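Local coordinates for protein farnesyl pyrophosphate synthase (Pseudomonas aeruginosa, PDB 3ZOU) that catalyses the condensation of geranyl diphosphate with isopentenyl diphosphate to give farnesyl diphosphate, at residues R13-L18 / G44-P49; L29-E34 / A104-T109. All blocks are in the same frame, centred on the assembly; numbering follows the deposited sequence.

Contact 1 of 2, residues R13-L18 / G44-P49; sequences RVDAAL and GKRVRP. With 6H6 (3-(2-oxo-1,3-benzoxazol-3(2H)-yl)propanoic acid), chain G.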
ATOM      1  N   ARG A  13     -20.464  12.958  -0.646  1.00 15.96           N
ATOM      2  CA  ARG A  13     -19.490  13.412   0.328  1.00 17.11           C
ATOM      3  C   ARG A  13     -18.115  12.813   0.042  1.00 17.39           C
ATOM      4  O   ARG A  13     -17.104  13.509  -0.049  1.00 17.98           O
ATOM      5  CB  ARG A  13     -19.952  13.027   1.692  1.00 20.09           C
ATOM      6  CG  ARG A  13     -19.125  13.701   2.758  1.00 23.81           C
ATOM      7  CD  ARG A  13     -19.536  13.567   4.205  1.00 28.71           C
ATOM      8  NE  ARG A  13     -18.555  14.395   4.895  1.00 31.08           N
ATOM      9  CZ  ARG A  13     -18.625  15.702   5.180  1.00 37.34           C
ATOM     10  NH1 ARG A  13     -19.724  16.418   4.943  1.00 37.92           N
ATOM     11  NH2 ARG A  13     -17.573  16.300   5.752  1.00 36.48           N
ATOM     12  N   VAL A  14     -18.088  11.506  -0.107  1.00 15.43           N
ATOM     13  CA  VAL A  14     -16.801  10.855  -0.378  1.00 13.83           C
ATOM     14  C   VAL A  14     -16.269  11.201  -1.740  1.00 13.65           C
ATOM     15  O   VAL A  14     -15.036  11.353  -1.901  1.00 14.12           O
ATOM     16  CB  VAL A  14     -16.836   9.329  -0.135  1.00 13.42           C
ATOM     17  CG1 VAL A  14     -17.484   8.580  -1.255  1.00 12.41           C
ATOM     18  CG2 VAL A  14     -15.406   8.849   0.144  1.00 13.47           C
ATOM     19  N   ASP A  15     -17.112  11.379  -2.729  1.00 13.86           N
ATOM     20  CA  ASP A  15     -16.669  11.758  -4.038  1.00 15.67           C
ATOM     21  C   ASP A  15     -15.978  13.114  -3.993  1.00 15.78           C
ATOM     22  O   ASP A  15     -14.939  13.314  -4.608  1.00 16.38           O
ATOM     23  CB  ASP A  15     -17.780  11.771  -5.083  1.00 17.27           C
ATOM     24  CG  ASP A  15     -18.165  10.402  -5.578  1.00 19.18           C
ATOM     25  OD1 ASP A  15     -17.459   9.430  -5.202  1.00 21.67           O
ATOM     26  OD2 ASP A  15     -19.219  10.350  -6.208  1.00 24.21           O
ATOM     27  N   ALA A  16     -16.527  14.052  -3.258  1.00 16.36           N
ATOM     28  CA  ALA A  16     -15.840  15.356  -3.127  1.00 16.92           C
ATOM     29  C   ALA A  16     -14.495  15.254  -2.487  1.00 16.72           C
ATOM     30  O   ALA A  16     -13.512  15.824  -3.027  1.00 18.35           O
ATOM     31  CB  ALA A  16     -16.755  16.362  -2.403  1.00 19.63           C
ATOM     32  N   ALA A  17     -14.386  14.446  -1.416  1.00 16.10           N
ATOM     33  CA  ALA A  17     -13.121  14.259  -0.710  1.00 15.62           C
ATOM     34  C   ALA A  17     -12.105  13.538  -1.615  1.00 14.26           C
ATOM     35  O   ALA A  17     -10.942  13.933  -1.712  1.00 17.38           O
ATOM     36  CB  ALA A  17     -13.354  13.491   0.519  1.00 15.13           C
ATOM     37  N   LEU A  18     -12.541  12.466  -2.288  1.00 13.90           N
ATOM     38  CA  LEU A  18     -11.652  11.741  -3.221  1.00 13.40           C
ATOM     39  C   LEU A  18     -11.177  12.592  -4.392  1.00 16.12           C
ATOM     40  O   LEU A  18      -9.998  12.575  -4.729  1.00 14.22           O
ATOM     41  CB  LEU A  18     -12.402  10.524  -3.789  1.00 13.24           C
ATOM     42  CG  LEU A  18     -12.642   9.383  -2.814  1.00 12.56           C
ATOM     43  CD1 LEU A  18     -13.663   8.360  -3.308  1.00 12.95           C
ATOM     44  CD2 LEU A  18     -11.325   8.710  -2.498  1.00 11.72           C
ATOM     45  N   GLY A  44     -19.089   4.854  -9.154  1.00 18.51           N
ATOM     46  CA  GLY A  44     -19.300   3.826  -8.156  1.00 19.05           C
ATOM     47  C   GLY A  44     -20.259   4.200  -7.077  1.00 16.27           C
ATOM     48  O   GLY A  44     -20.390   5.365  -6.705  1.00 17.03           O
ATOM     49  N   LYS A  45     -20.857   3.165  -6.499  1.00 16.79           N
ATOM     50  CA  LYS A  45     -21.893   3.349  -5.496  1.00 17.33           C
ATOM     51  C   LYS A  45     -21.361   3.614  -4.084  1.00 14.81           C
ATOM     52  O   LYS A  45     -22.100   4.085  -3.207  1.00 13.69           O
ATOM     53  CB  LYS A  45     -22.844   2.152  -5.482  1.00 21.43           C
ATOM     54  CG  LYS A  45     -23.686   2.150  -6.774  1.00 25.68           C
ATOM     55  CD  LYS A  45     -24.641   3.338  -6.731  1.00 32.63           C
ATOM     56  CE  LYS A  45     -24.602   4.211  -7.961  1.00 38.30           C
ATOM     57  NZ  LYS A  45     -25.458   3.587  -9.000  1.00 40.53           N
ATOM     58  N   ARG A  46     -20.074   3.411  -3.877  1.00 12.19           N
ATOM     59  CA  ARG A  46     -19.458   3.823  -2.630  1.00 11.70           C
ATOM     60  C   ARG A  46     -20.035   3.123  -1.376  1.00 10.87           C
ATOM     61  O   ARG A  46     -20.213   3.703  -0.333  1.00 11.40           O
ATOM     62  CB  ARG A  46     -19.450   5.363  -2.413  1.00 11.77           C
ATOM     63  CG  ARG A  46     -18.927   6.188  -3.568  1.00 12.12           C
ATOM     64  CD  ARG A  46     -17.565   5.696  -4.089  1.00 13.86           C
ATOM     65  NE  ARG A  46     -17.166   6.745  -4.970  1.00 15.17           N
ATOM     66  CZ  ARG A  46     -16.309   6.586  -5.988  1.00 16.59           C
ATOM     67  NH1 ARG A  46     -15.727   5.420  -6.244  1.00 17.09           N
ATOM     68  NH2 ARG A  46     -16.070   7.606  -6.785  1.00 16.93           N
ATOM     69  N   VAL A  47     -20.341   1.833  -1.516  1.00 11.90           N
ATOM     70  CA  VAL A  47     -20.807   1.036  -0.398  1.00 12.29           C
ATOM     71  C   VAL A  47     -19.848   1.031   0.797  1.00 10.83           C
ATOM     72  O   VAL A  47     -20.243   1.068   1.959  1.00 10.08           O
ATOM     73  CB  VAL A  47     -21.076  -0.409  -0.818  1.00 15.47           C
ATOM     74  CG1 VAL A  47     -21.500  -1.252   0.381  1.00 19.46           C
ATOM     75  CG2 VAL A  47     -22.091  -0.454  -1.928  1.00 17.01           C
ATOM     76  N   ARG A  48     -18.532   0.952   0.548  1.00  9.95           N
ATOM     77  CA  ARG A  48     -17.586   0.926   1.617  1.00  9.33           C
ATOM     78  C   ARG A  48     -17.441   2.246   2.371  1.00  9.28           C
ATOM     79  O   ARG A  48     -17.572   2.237   3.606  1.00  9.82           O
ATOM     80  CB  ARG A  48     -16.254   0.371   1.063  1.00  9.27           C
ATOM     81  CG  ARG A  48     -16.346  -1.118   0.726  1.00 10.08           C
ATOM     82  CD  ARG A  48     -15.256  -1.544  -0.222  1.00 10.29           C
ATOM     83  NE  ARG A  48     -15.523  -2.916  -0.685  1.00 11.15           N
ATOM     84  CZ  ARG A  48     -16.395  -3.196  -1.638  1.00 11.00           C
ATOM     85  NH1 ARG A  48     -17.080  -2.237  -2.276  1.00 11.62           N
ATOM     86  NH2 ARG A  48     -16.623  -4.441  -1.973  1.00 11.80           N
ATOM     87  N   PRO A  49     -17.529   3.381   1.665  1.00  9.14           N
ATOM     88  CA  PRO A  49     -17.738   4.661   2.358  1.00  8.79           C
ATOM     89  C   PRO A  49     -19.047   4.718   3.181  1.00  9.89           C
ATOM     90  O   PRO A  49     -18.995   5.175   4.308  1.00  9.74           O
ATOM     91  CB  PRO A  49     -17.720   5.644   1.249  1.00  9.10           C
ATOM     92  CG  PRO A  49     -16.644   5.070   0.305  1.00  8.99           C
ATOM     93  CD  PRO A  49     -16.932   3.603   0.329  1.00  8.95           C
TER
HETATM   94  O   6H6 G1299     -29.445   2.852  -7.788  0.90 46.37           O
HETATM   95  N1  6H6 G1299     -28.980   1.703  -3.807  0.90 27.88           N
HETATM   96  O1  6H6 G1299     -30.998   2.447  -2.996  0.90 30.44           O
HETATM   97  C2  6H6 G1299     -29.834   2.025  -2.841  0.90 28.46           C
HETATM   98  O2  6H6 G1299     -29.229   1.833  -1.642  0.90 24.29           O
HETATM   99  C3  6H6 G1299     -27.999   1.350  -1.887  0.90 21.50           C
HETATM  100  C4  6H6 G1299     -27.009   0.980  -1.000  0.90 20.43           C
HETATM  101  C5  6H6 G1299     -25.818   0.531  -1.563  0.90 19.37           C
HETATM  102  C6  6H6 G1299     -25.659   0.462  -2.943  0.90 19.71           C
HETATM  103  C7  6H6 G1299     -26.638   0.840  -3.837  0.90 22.05           C
HETATM  104  C8  6H6 G1299     -27.830   1.277  -3.279  0.90 23.68           C
HETATM  105  C9  6H6 G1299     -29.255   1.838  -5.231  0.90 33.21           C
HETATM  106  C10 6H6 G1299     -28.979   3.332  -5.510  0.90 36.01           C
HETATM  107  C11 6H6 G1299     -28.895   3.652  -7.003  0.90 44.71           C
HETATM  108  OXT 6H6 G1299     -28.319   4.721  -7.315  0.90 50.91           O
HETATM  109  O   HOH W   1     -19.376   7.916  -7.527  1.00 21.94           O
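Asp15 and Arg46 carry the polar half of this contact through a salt bridge gathered on a single oxygen. Arg46 approaches side-on: NE lies 2.7 Å from Asp15 OD1 and NH2 lies 2.8 Å from the same OD1. NE takes the syn lone pair, whereas NH2 meets OD1 from above the carboxylate plane. The two flat groups stand almost perpendicular, 87° apart, yet OD1 sits close to the guanidinium plane. Both bonds are bent, with an N-H...O angle of 147° at NE. The other oxygen, Asp15 OD2, accepts a hydrogen bond from a water that also donates to Gly44 O, a second link between the segments.

The apolar half lies beside it. With Arg46 CG anti to its carbonyl carbon, CG comes 3.6 Å from Val14 CG1, and a bend at chi2 (-50°) then turns the rest of the chain to Asp15. That methyl also meets Pro49 CB at 3.9 Å, the valine crossing the proline ring at about a right angle. Leu18 CD1 stands over the centre of one guanidinium face, 4.1 Å above its plane, and Gly44 CA lies off-centre over the opposite face.

Outside the segments, Arg46 NH1 makes a salt bridge to Glu74 of helix 67-85 and NH2 bonds to Val40 O. Arg46 immediately precedes helix 47-58, and its neighbours Lys45 and Val47 line the fragment's pocket, with Val47 CG2 3.8 Å from 6H6 C6.

Two carboxylates and a backbone carbonyl thus surround one buried guanidinium; they should stabilise its positive charge, and the two in-plane bonds to Asp15, with carbon over both faces, should restrict its rotation.

Contact 2 of 2, residues L29-E34 / A104-T109; sequences LQRLYE and AFDEAT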
ATOM      1  N   LEU A  29       3.629  14.501 -13.902  1.00 14.21           N
ATOM      2  CA  LEU A  29       2.780  13.473 -13.234  1.00 13.84           C
ATOM      3  C   LEU A  29       1.332  13.595 -13.594  1.00 15.17           C
ATOM      4  O   LEU A  29       0.490  12.853 -13.096  1.00 13.05           O
ATOM      5  CB  LEU A  29       2.992  13.561 -11.717  1.00 13.83           C
ATOM      6  CG  LEU A  29       4.412  13.303 -11.176  1.00 13.54           C
ATOM      7  CD1 LEU A  29       4.453  13.600  -9.692  1.00 14.95           C
ATOM      8  CD2 LEU A  29       4.906  11.894 -11.487  1.00 15.28           C
ATOM      9  N   GLN A  30       0.974  14.510 -14.528  1.00 14.25           N
ATOM     10  CA  GLN A  30      -0.406  14.722 -14.847  1.00 15.03           C
ATOM     11  C   GLN A  30      -1.115  13.490 -15.338  1.00 14.27           C
ATOM     12  O   GLN A  30      -2.229  13.206 -14.933  1.00 12.53           O
ATOM     13  CB  GLN A  30      -0.524  15.829 -15.902  1.00 18.42           C
ATOM     14  CG  GLN A  30      -0.498  17.160 -15.193  1.00 24.65           C
ATOM     15  CD  GLN A  30      -0.573  18.339 -16.123  1.00 30.38           C
ATOM     16  OE1 GLN A  30      -0.302  18.228 -17.313  1.00 34.81           O
ATOM     17  NE2 GLN A  30      -0.896  19.492 -15.558  1.00 37.26           N
ATOM     18  N   ARG A  31      -0.478  12.733 -16.215  1.00 12.27           N
ATOM     19  CA  ARG A  31      -1.206  11.584 -16.814  1.00 12.72           C
ATOM     20  C   ARG A  31      -1.434  10.495 -15.764  1.00 12.55           C
ATOM     21  O   ARG A  31      -2.516   9.891 -15.730  1.00 12.43           O
ATOM     22  CB  ARG A  31      -0.419  11.015 -17.996  1.00 13.00           C
ATOM     23  CG  ARG A  31      -1.175   9.979 -18.811  1.00 12.53           C
ATOM     24  CD  ARG A  31      -0.409   9.607 -20.083  1.00 13.84           C
ATOM     25  NE  ARG A  31      -1.075   8.664 -20.965  1.00 13.47           N
ATOM     26  CZ  ARG A  31      -0.948   7.366 -20.889  1.00 15.77           C
ATOM     27  NH1 ARG A  31      -0.300   6.802 -19.859  1.00 16.39           N
ATOM     28  NH2 ARG A  31      -1.564   6.600 -21.771  1.00 16.61           N
ATOM     29  N   LEU A  32      -0.446  10.265 -14.903  1.00 10.99           N
ATOM     30  CA  LEU A  32      -0.631   9.290 -13.827  1.00 10.95           C
ATOM     31  C   LEU A  32      -1.788   9.628 -12.923  1.00  9.65           C
ATOM     32  O   LEU A  32      -2.617   8.774 -12.627  1.00  9.71           O
ATOM     33  CB  LEU A  32       0.694   9.215 -13.020  1.00 10.90           C
ATOM     34  CG  LEU A  32       0.605   8.315 -11.769  1.00 11.36           C
ATOM     35  CD1 LEU A  32       0.403   6.869 -12.156  1.00 11.08           C
ATOM     36  CD2 LEU A  32       1.858   8.496 -10.919  1.00 11.57           C
ATOM     37  N   TYR A  33      -1.859  10.913 -12.558  1.00 10.40           N
ATOM     38  CA  TYR A  33      -2.955  11.378 -11.698  1.00 10.09           C
ATOM     39  C   TYR A  33      -4.277  11.296 -12.461  1.00 10.83           C
ATOM     40  O   TYR A  33      -5.308  11.005 -11.853  1.00 11.26           O
ATOM     41  CB  TYR A  33      -2.682  12.747 -11.109  1.00 10.53           C
ATOM     42  CG  TYR A  33      -1.807  12.650  -9.897  1.00 10.57           C
ATOM     43  CD1 TYR A  33      -0.430  12.393  -9.996  1.00 11.68           C
ATOM     44  CD2 TYR A  33      -2.349  12.745  -8.631  1.00 11.80           C
ATOM     45  CE1 TYR A  33       0.355  12.240  -8.865  1.00 11.85           C
ATOM     46  CE2 TYR A  33      -1.565  12.549  -7.472  1.00 11.65           C
ATOM     47  CZ  TYR A  33      -0.208  12.335  -7.612  1.00 12.17           C
ATOM     48  OH  TYR A  33       0.565  12.201  -6.459  1.00 12.00           O
ATOM     49  N   GLU A  34      -4.275  11.573 -13.758  1.00 11.76           N
ATOM     50  CA  GLU A  34      -5.486  11.338 -14.528  1.00 13.56           C
ATOM     51  C   GLU A  34      -5.940   9.893 -14.536  1.00 11.53           C
ATOM     52  O   GLU A  34      -7.151   9.603 -14.437  1.00 12.11           O
ATOM     53  CB  GLU A  34      -5.351  11.849 -15.969  1.00 17.12           C
ATOM     54  CG  GLU A  34      -6.673  11.726 -16.725  1.00 23.54           C
ATOM     55  CD  GLU A  34      -7.999  12.068 -15.921  1.00 29.67           C
ATOM     56  OE1 GLU A  34      -8.067  13.249 -15.463  1.00 31.93           O
ATOM     57  OE2 GLU A  34      -8.960  11.193 -15.690  1.00 25.51           O
ATOM     58  N   ALA A 104      -8.186   2.490 -21.449  1.00 12.91           N
ATOM     59  CA  ALA A 104      -8.199   3.923 -21.546  1.00 13.31           C
ATOM     60  C   ALA A 104      -6.787   4.574 -21.593  1.00 13.51           C
ATOM     61  O   ALA A 104      -6.562   5.616 -22.255  1.00 12.82           O
ATOM     62  CB  ALA A 104      -9.025   4.531 -20.425  1.00 15.19           C
ATOM     63  N   PHE A 105      -5.854   3.971 -20.869  1.00 12.93           N
ATOM     64  CA  PHE A 105      -4.509   4.449 -20.810  1.00 13.44           C
ATOM     65  C   PHE A 105      -3.647   3.371 -21.378  1.00 14.56           C
ATOM     66  O   PHE A 105      -3.553   3.244 -22.600  1.00 17.35           O
ATOM     67  CB  PHE A 105      -4.148   4.891 -19.341  1.00 12.80           C
ATOM     68  CG  PHE A 105      -4.912   6.064 -18.860  1.00 11.86           C
ATOM     69  CD1 PHE A 105      -6.138   5.851 -18.347  1.00 11.93           C
ATOM     70  CD2 PHE A 105      -4.429   7.384 -18.945  1.00 12.11           C
ATOM     71  CE1 PHE A 105      -6.930   6.901 -17.964  1.00 12.67           C
ATOM     72  CE2 PHE A 105      -5.189   8.458 -18.488  1.00 13.36           C
ATOM     73  CZ  PHE A 105      -6.467   8.200 -18.024  1.00 12.54           C
ATOM     74  N   ASP A 106      -3.016   2.596 -20.574  1.00 14.69           N
ATOM     75  CA  ASP A 106      -2.160   1.503 -20.997  1.00 14.72           C
ATOM     76  C   ASP A 106      -1.921   0.647 -19.765  1.00 14.09           C
ATOM     77  O   ASP A 106      -2.269   1.037 -18.632  1.00 14.65           O
ATOM     78  CB  ASP A 106      -0.825   1.953 -21.603  1.00 15.85           C
ATOM     79  CG  ASP A 106      -0.053   2.916 -20.728  1.00 16.13           C
ATOM     80  OD1 ASP A 106       0.550   2.452 -19.747  1.00 17.37           O
ATOM     81  OD2 ASP A 106      -0.118   4.129 -20.972  1.00 21.13           O
ATOM     82  N   GLU A 107      -1.385  -0.548 -19.978  1.00 12.62           N
ATOM     83  CA  GLU A 107      -1.319  -1.515 -18.908  1.00 12.38           C
ATOM     84  C   GLU A 107      -0.337  -1.078 -17.797  1.00 13.09           C
ATOM     85  O   GLU A 107      -0.649  -1.156 -16.621  1.00 13.81           O
ATOM     86  CB  GLU A 107      -0.981  -2.901 -19.422  1.00 14.47           C
ATOM     87  CG  GLU A 107      -1.001  -3.915 -18.347  1.00 15.24           C
ATOM     88  CD  GLU A 107      -0.844  -5.335 -18.865  1.00 19.69           C
ATOM     89  OE1 GLU A 107      -1.089  -5.569 -20.075  1.00 21.13           O
ATOM     90  OE2 GLU A 107      -0.453  -6.212 -18.041  1.00 24.46           O
ATOM     91  N   ALA A 108       0.816  -0.574 -18.215  1.00 12.09           N
ATOM     92  CA  ALA A 108       1.804  -0.121 -17.218  1.00 12.14           C
ATOM     93  C   ALA A 108       1.214   0.990 -16.347  1.00 11.97           C
ATOM     94  O   ALA A 108       1.354   0.978 -15.107  1.00 10.80           O
ATOM     95  CB  ALA A 108       3.058   0.348 -17.917  1.00 13.12           C
ATOM     96  N   THR A 109       0.536   1.938 -16.983  1.00 12.00           N
ATOM     97  CA  THR A 109      -0.081   3.076 -16.279  1.00 11.40           C
ATOM     98  C   THR A 109      -1.186   2.568 -15.346  1.00 10.74           C
ATOM     99  O   THR A 109      -1.273   3.049 -14.227  1.00 10.86           O
ATOM    100  CB  THR A 109      -0.585   4.155 -17.258  1.00 11.81           C
ATOM    101  OG1 THR A 109       0.561   4.668 -17.953  1.00 12.65           O
ATOM    102  CG2 THR A 109      -1.242   5.304 -16.538  1.00 11.18           C
TER
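Arg31 leaves its helix with CG anti to the backbone N and stays extended as far as NE, carrying its guanidinium across to Asp106. There Asp106 CG lies between its own backbone N and carbonyl carbon, and chi2 of 77° turns one carboxylate oxygen to Arg31 and the other to Thr109.

OD2 receives the arginine end-on: Arg31 NH1 is 2.9 Å from Asp106 OD2, and Arg31 NH2 reaches the same OD2 at 3.0 Å. The guanidinium and carboxylate planes are only 7° apart, so this salt bridge is nearly coplanar. Arg31 NH1 adds a weak bond to Thr109 OG1. Meanwhile Asp106 OD1 accepts from Thr109 N at 2.8 Å and from Thr109 OG1, both from the same face of its plane.

Phe105 covers the arginine edge-on. Its CD2 stands 3.9 Å above the centre of the Arg31 guanidinium, whose plane is turned 79° from the ring, and Phe105 CZ meets Glu34 CG at 3.8 Å.

The arrangement is an Asp N-cap at the start of helix 107-126, closed by the bond from Thr109 N and joined by salt bridge to helix 30-40 at the surface of this mainly helical prenyl synthase fold.

From the N terminus, helix 3-19 supplies the first half of contact 1, and helix 30-40 then supplies the first half of contact 2. The chain next reaches 44-49, where contact 1 closes a loop of 25 intervening residues. Contact 2 closes later, at 104-109, after 69 residues that include helices 47-58 and 67-85. The two loops therefore cross: helix 30-40 lies within the first, and 44-49 within the second. Their centres are 22 Å apart and nearest atoms about 9 Å, without touching. Contact 1 joins helix 3-19 to the start of helix 47-58 in the interior; contact 2 joins helix 30-40 to the start of helix 107-126 at the surface.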